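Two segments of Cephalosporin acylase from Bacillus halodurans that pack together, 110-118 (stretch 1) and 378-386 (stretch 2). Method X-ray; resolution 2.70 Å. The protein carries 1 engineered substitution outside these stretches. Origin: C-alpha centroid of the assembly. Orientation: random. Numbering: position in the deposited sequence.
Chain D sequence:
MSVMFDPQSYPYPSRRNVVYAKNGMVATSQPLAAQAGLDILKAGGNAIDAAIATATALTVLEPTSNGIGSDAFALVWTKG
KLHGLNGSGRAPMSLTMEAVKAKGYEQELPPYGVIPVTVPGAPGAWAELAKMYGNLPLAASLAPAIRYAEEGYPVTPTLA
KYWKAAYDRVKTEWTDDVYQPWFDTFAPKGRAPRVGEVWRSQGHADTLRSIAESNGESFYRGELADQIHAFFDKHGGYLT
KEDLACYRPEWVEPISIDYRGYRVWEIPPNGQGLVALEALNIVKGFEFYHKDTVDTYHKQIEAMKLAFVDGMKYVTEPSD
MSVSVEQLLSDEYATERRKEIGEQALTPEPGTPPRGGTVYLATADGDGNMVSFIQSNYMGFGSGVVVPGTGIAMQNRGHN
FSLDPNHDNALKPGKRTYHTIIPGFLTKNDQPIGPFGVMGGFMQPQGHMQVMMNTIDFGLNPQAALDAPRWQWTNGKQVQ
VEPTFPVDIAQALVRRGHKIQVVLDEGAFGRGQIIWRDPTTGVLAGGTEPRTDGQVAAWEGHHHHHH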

ATOM      1  N   PRO D 110      16.426  40.563 -10.496  1.00 59.97           N
ATOM      2  CA  PRO D 110      15.937  39.550 -11.432  1.00 59.62           C
ATOM      3  C   PRO D 110      16.601  38.196 -11.234  1.00 57.56           C
ATOM      4  O   PRO D 110      17.752  38.131 -10.813  1.00 62.49           O
ATOM      5  CB  PRO D 110      16.322  40.120 -12.800  1.00 56.47           C
ATOM      6  CG  PRO D 110      17.479  40.990 -12.521  1.00 59.41           C
ATOM      7  CD  PRO D 110      17.158  41.627 -11.205  1.00 61.33           C
ATOM      8  N   PRO D 111      15.870  37.114 -11.511  1.00 56.35           N
ATOM      9  CA  PRO D 111      16.450  35.782 -11.375  1.00 55.92           C
ATOM     10  C   PRO D 111      17.541  35.472 -12.415  1.00 53.49           C
ATOM     11  O   PRO D 111      18.428  34.656 -12.161  1.00 51.38           O
ATOM     12  CB  PRO D 111      15.244  34.853 -11.550  1.00 57.89           C
ATOM     13  CG  PRO D 111      14.231  35.656 -12.281  1.00 58.50           C
ATOM     14  CD  PRO D 111      14.456  37.083 -11.928  1.00 57.85           C
ATOM     15  N   TYR D 112      17.485  36.139 -13.564  1.00 50.46           N
ATOM     16  CA  TYR D 112      18.348  35.792 -14.687  1.00 52.30           C
ATOM     17  C   TYR D 112      19.117  36.978 -15.271  1.00 51.46           C
ATOM     18  O   TYR D 112      18.741  38.137 -15.073  1.00 58.43           O
ATOM     19  CB  TYR D 112      17.518  35.087 -15.762  1.00 51.81           C
ATOM     20  CG  TYR D 112      16.787  33.876 -15.221  1.00 54.71           C
ATOM     21  CD1 TYR D 112      15.399  33.834 -15.181  1.00 56.97           C
ATOM     22  CD2 TYR D 112      17.491  32.779 -14.712  1.00 62.33           C
ATOM     23  CE1 TYR D 112      14.726  32.719 -14.666  1.00 63.71           C
ATOM     24  CE2 TYR D 112      16.832  31.662 -14.204  1.00 59.46           C
ATOM     25  CZ  TYR D 112      15.452  31.638 -14.182  1.00 61.44           C
ATOM     26  OH  TYR D 112      14.810  30.530 -13.675  1.00 55.78           O
ATOM     27  N   GLY D 113      20.198  36.689 -15.987  1.00 45.27           N
ATOM     28  CA  GLY D 113      21.024  37.745 -16.553  1.00 48.56           C
ATOM     29  C   GLY D 113      22.265  38.027 -15.734  1.00 50.48           C
ATOM     30  O   GLY D 113      22.640  37.246 -14.870  1.00 49.83           O
ATOM     31  N   VAL D 114      22.906  39.151 -16.006  1.00 51.55           N
ATOM     32  CA  VAL D 114      24.205  39.432 -15.418  1.00 50.83           C
ATOM     33  C   VAL D 114      24.076  40.019 -14.028  1.00 51.06           C
ATOM     34  O   VAL D 114      25.057  40.069 -13.267  1.00 51.81           O
ATOM     35  CB  VAL D 114      25.032  40.386 -16.300  1.00 50.84           C
ATOM     36  CG1 VAL D 114      25.611  39.635 -17.481  1.00 57.09           C
ATOM     37  CG2 VAL D 114      24.183  41.560 -16.773  1.00 53.39           C
ATOM     38  N   ILE D 115      22.860  40.446 -13.697  1.00 43.54           N
ATOM     39  CA  ILE D 115      22.604  41.185 -12.462  1.00 42.27           C
ATOM     40  C   ILE D 115      22.699  40.369 -11.148  1.00 43.91           C
ATOM     41  O   ILE D 115      23.351  40.822 -10.208  1.00 50.30           O
ATOM     42  CB  ILE D 115      21.294  42.006 -12.566  1.00 49.32           C
ATOM     43  CG1 ILE D 115      21.388  42.979 -13.744  1.00 51.92           C
ATOM     44  CG2 ILE D 115      21.021  42.783 -11.285  1.00 44.11           C
ATOM     45  CD1 ILE D 115      20.149  43.024 -14.616  1.00 62.72           C
ATOM     46  N   PRO D 116      22.096  39.157 -11.086  1.00 44.57           N
ATOM     47  CA  PRO D 116      22.152  38.399  -9.826  1.00 44.24           C
ATOM     48  C   PRO D 116      23.408  37.543  -9.629  1.00 43.41           C
ATOM     49  O   PRO D 116      23.462  36.750  -8.691  1.00 47.75           O
ATOM     50  CB  PRO D 116      20.943  37.471  -9.944  1.00 40.97           C
ATOM     51  CG  PRO D 116      20.896  37.162 -11.397  1.00 34.81           C
ATOM     52  CD  PRO D 116      21.331  38.419 -12.109  1.00 42.98           C
ATOM     53  N   VAL D 117      24.394  37.689 -10.507  1.00 42.40           N
ATOM     54  CA  VAL D 117      25.631  36.915 -10.417  1.00 34.59           C
ATOM     55  C   VAL D 117      26.573  37.443  -9.328  1.00 28.37           C
ATOM     56  O   VAL D 117      26.980  38.603  -9.365  1.00 33.83           O
ATOM     57  CB  VAL D 117      26.378  36.909 -11.763  1.00 34.13           C
ATOM     58  CG1 VAL D 117      27.637  36.059 -11.669  1.00 21.27           C
ATOM     59  CG2 VAL D 117      25.466  36.412 -12.884  1.00 21.35           C
ATOM     60  N   THR D 118      26.900  36.586  -8.362  1.00 21.00           N
ATOM     61  CA  THR D 118      27.950  36.863  -7.376  1.00 25.86           C
ATOM     62  C   THR D 118      29.196  36.057  -7.745  1.00 26.84           C
ATOM     63  O   THR D 118      29.107  35.163  -8.587  1.00 23.94           O
ATOM     64  CB  THR D 118      27.491  36.502  -5.947  1.00 26.60           C
ATOM     65  OG1 THR D 118      27.231  35.092  -5.844  1.00 26.43           O
ATOM     66  CG2 THR D 118      26.248  37.275  -5.604  1.00  2.00           C
ATOM     67  N   TYR D 378      22.556  28.011  -7.463  1.00 33.84           N
ATOM     68  CA  TYR D 378      21.250  28.407  -6.937  1.00 34.40           C
ATOM     69  C   TYR D 378      20.109  27.858  -7.795  1.00 34.55           C
ATOM     70  O   TYR D 378      19.744  26.692  -7.652  1.00 45.36           O
ATOM     71  CB  TYR D 378      21.160  29.915  -6.700  1.00 35.49           C
ATOM     72  CG  TYR D 378      19.910  30.360  -5.988  1.00 43.87           C
ATOM     73  CD1 TYR D 378      19.385  29.631  -4.919  1.00 40.52           C
ATOM     74  CD2 TYR D 378      19.253  31.523  -6.373  1.00 45.27           C
ATOM     75  CE1 TYR D 378      18.225  30.050  -4.264  1.00 41.82           C
ATOM     76  CE2 TYR D 378      18.103  31.951  -5.720  1.00 44.29           C
ATOM     77  CZ  TYR D 378      17.595  31.211  -4.672  1.00 35.08           C
ATOM     78  OH  TYR D 378      16.456  31.639  -4.034  1.00 35.57           O
ATOM     79  N   MET D 379      19.563  28.662  -8.696  1.00 38.00           N
ATOM     80  CA  MET D 379      18.423  28.207  -9.483  1.00 38.28           C
ATOM     81  C   MET D 379      18.804  27.409 -10.733  1.00 36.19           C
ATOM     82  O   MET D 379      19.039  27.983 -11.796  1.00 43.63           O
ATOM     83  CB  MET D 379      17.523  29.381  -9.848  1.00 41.83           C
ATOM     84  CG  MET D 379      16.760  29.919  -8.668  1.00 44.43           C
ATOM     85  SD  MET D 379      15.726  31.325  -9.073  1.00 41.17           S
ATOM     86  CE  MET D 379      14.715  31.430  -7.596  1.00 61.41           C
ATOM     87  N   GLY D 380      18.848  26.085 -10.594  1.00 33.27           N
ATOM     88  CA  GLY D 380      19.081  25.194 -11.721  1.00 36.59           C
ATOM     89  C   GLY D 380      20.406  25.460 -12.402  1.00 38.51           C
ATOM     90  O   GLY D 380      21.463  25.282 -11.804  1.00 41.42           O
ATOM     91  N   PHE D 381      20.340  25.902 -13.655  1.00 41.80           N
ATOM     92  CA  PHE D 381      21.525  26.268 -14.424  1.00 37.96           C
ATOM     93  C   PHE D 381      22.151  27.562 -13.899  1.00 39.35           C
ATOM     94  O   PHE D 381      23.319  27.849 -14.155  1.00 40.06           O
ATOM     95  CB  PHE D 381      21.166  26.411 -15.905  1.00 36.08           C
ATOM     96  CG  PHE D 381      21.159  25.114 -16.663  1.00 38.52           C
ATOM     97  CD1 PHE D 381      22.338  24.599 -17.205  1.00 43.40           C
ATOM     98  CD2 PHE D 381      19.981  24.417 -16.857  1.00 34.43           C
ATOM     99  CE1 PHE D 381      22.345  23.405 -17.918  1.00 40.40           C
ATOM    100  CE2 PHE D 381      19.978  23.220 -17.567  1.00 37.36           C
ATOM    101  CZ  PHE D 381      21.164  22.713 -18.103  1.00 32.80           C
ATOM    102  N   GLY D 382      21.366  28.333 -13.157  1.00 34.49           N
ATOM    103  CA  GLY D 382      21.839  29.572 -12.569  1.00 36.21           C
ATOM    104  C   GLY D 382      21.304  30.798 -13.274  1.00 36.44           C
ATOM    105  O   GLY D 382      20.123  30.886 -13.571  1.00 30.20           O
ATOM    106  N   SER D 383      22.190  31.742 -13.551  1.00 39.26           N
ATOM    107  CA  SER D 383      21.805  33.022 -14.137  1.00 35.67           C
ATOM    108  C   SER D 383      21.509  32.954 -15.627  1.00 33.97           C
ATOM    109  O   SER D 383      20.893  33.856 -16.176  1.00 36.13           O
ATOM    110  CB  SER D 383      22.903  34.056 -13.877  1.00 34.17           C
ATOM    111  OG  SER D 383      24.131  33.679 -14.484  1.00 32.82           O
ATOM    112  N   GLY D 384      21.968  31.894 -16.278  1.00 33.04           N
ATOM    113  CA  GLY D 384      21.884  31.784 -17.729  1.00 34.01           C
ATOM    114  C   GLY D 384      23.085  32.377 -18.442  1.00 38.67           C
ATOM    115  O   GLY D 384      23.288  32.159 -19.646  1.00 34.13           O
ATOM    116  N   VAL D 385      23.883  33.132 -17.696  1.00 35.69           N
ATOM    117  CA  VAL D 385      25.122  33.658 -18.217  1.00 34.59           C
ATOM    118  C   VAL D 385      26.141  32.539 -18.274  1.00 32.49           C
ATOM    119  O   VAL D 385      26.524  31.978 -17.250  1.00 36.86           O
ATOM    120  CB  VAL D 385      25.655  34.807 -17.361  1.00 30.04           C
ATOM    121  CG1 VAL D 385      26.934  35.383 -17.968  1.00 29.02           C
ATOM    122  CG2 VAL D 385      24.606  35.880 -17.250  1.00 32.59           C
ATOM    123  N   VAL D 386      26.542  32.188 -19.484  1.00 29.79           N
ATOM    124  CA  VAL D 386      27.641  31.269 -19.669  1.00 36.00           C
ATOM    125  C   VAL D 386      28.721  32.032 -20.412  1.00 41.16           C
ATOM    126  O   VAL D 386      28.459  32.577 -21.482  1.00 39.01           O
ATOM    127  CB  VAL D 386      27.214  30.024 -20.464  1.00 38.21           C
ATOM    128  CG1 VAL D 386      28.404  29.104 -20.697  1.00 44.04           C
ATOM    129  CG2 VAL D 386      26.111  29.272 -19.732  1.00 34.67           C
TER

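Two irregular segments can be joined by a single well-made backbone hydrogen bond, with apolar and polar side chains packed around it. The contact between 110-118 and 378-386 in this cephalosporin acylase, far apart in sequence and without regular helix or strand, illustrates the point; about 346 Å² is buried in all, with Ser 383 the most covered by the other stretch (75 Å²), followed by Tyr 112 (52 Å²) and Val 385 (48 Å²).

Along the first stretch, contact begins at Pro 111, whose CB lies 4.3 Å from SD of Met 379, a loose apolar approach; CA-to-CB of Met 379 points toward stretch 1, and its side chain has chi1 m and chi2 and chi3 t. At Tyr 112 the CA atoms come closest, its CA lying 4.5 Å from CA of Ser 383. The tyrosine side chain, chi1 m, presents its ring edge to the other segment: CD2 of Tyr 112 is 3.4 Å from O of Gly 382, the residue that closes a type II' turn through its N to O of Met 379 (2.7 Å).

The central bond follows. N of Gly 113 donates to O of Ser 383 at 2.9 Å, and its angle of 172° is nearly linear. The backbone angles of Gly 113 (100/-166) call for glycine, since a CB would be jammed against the preceding carbonyl oxygen. Its own O is 3.4 Å from CG2 of Val 385.

That same methyl serves the apolar part of the interface. Although the CA-to-CB bond of Val 114 points away, its CG1 still reaches to 3.9 Å from CG2 of Val 385. Ile 115 makes no contact, and Pro 116 adds little. Val 117 then points toward the partner, placing CG2 3.4 Å from OG of Ser 383 and 4.5 Å from CG2 of Val 385. The buried hydroxyl is not left unpaired: OG of Ser 383, with chi1 p, accepts from N of Val 385 at 3.3 Å. Compact, branched valines thus pack beside the polar link.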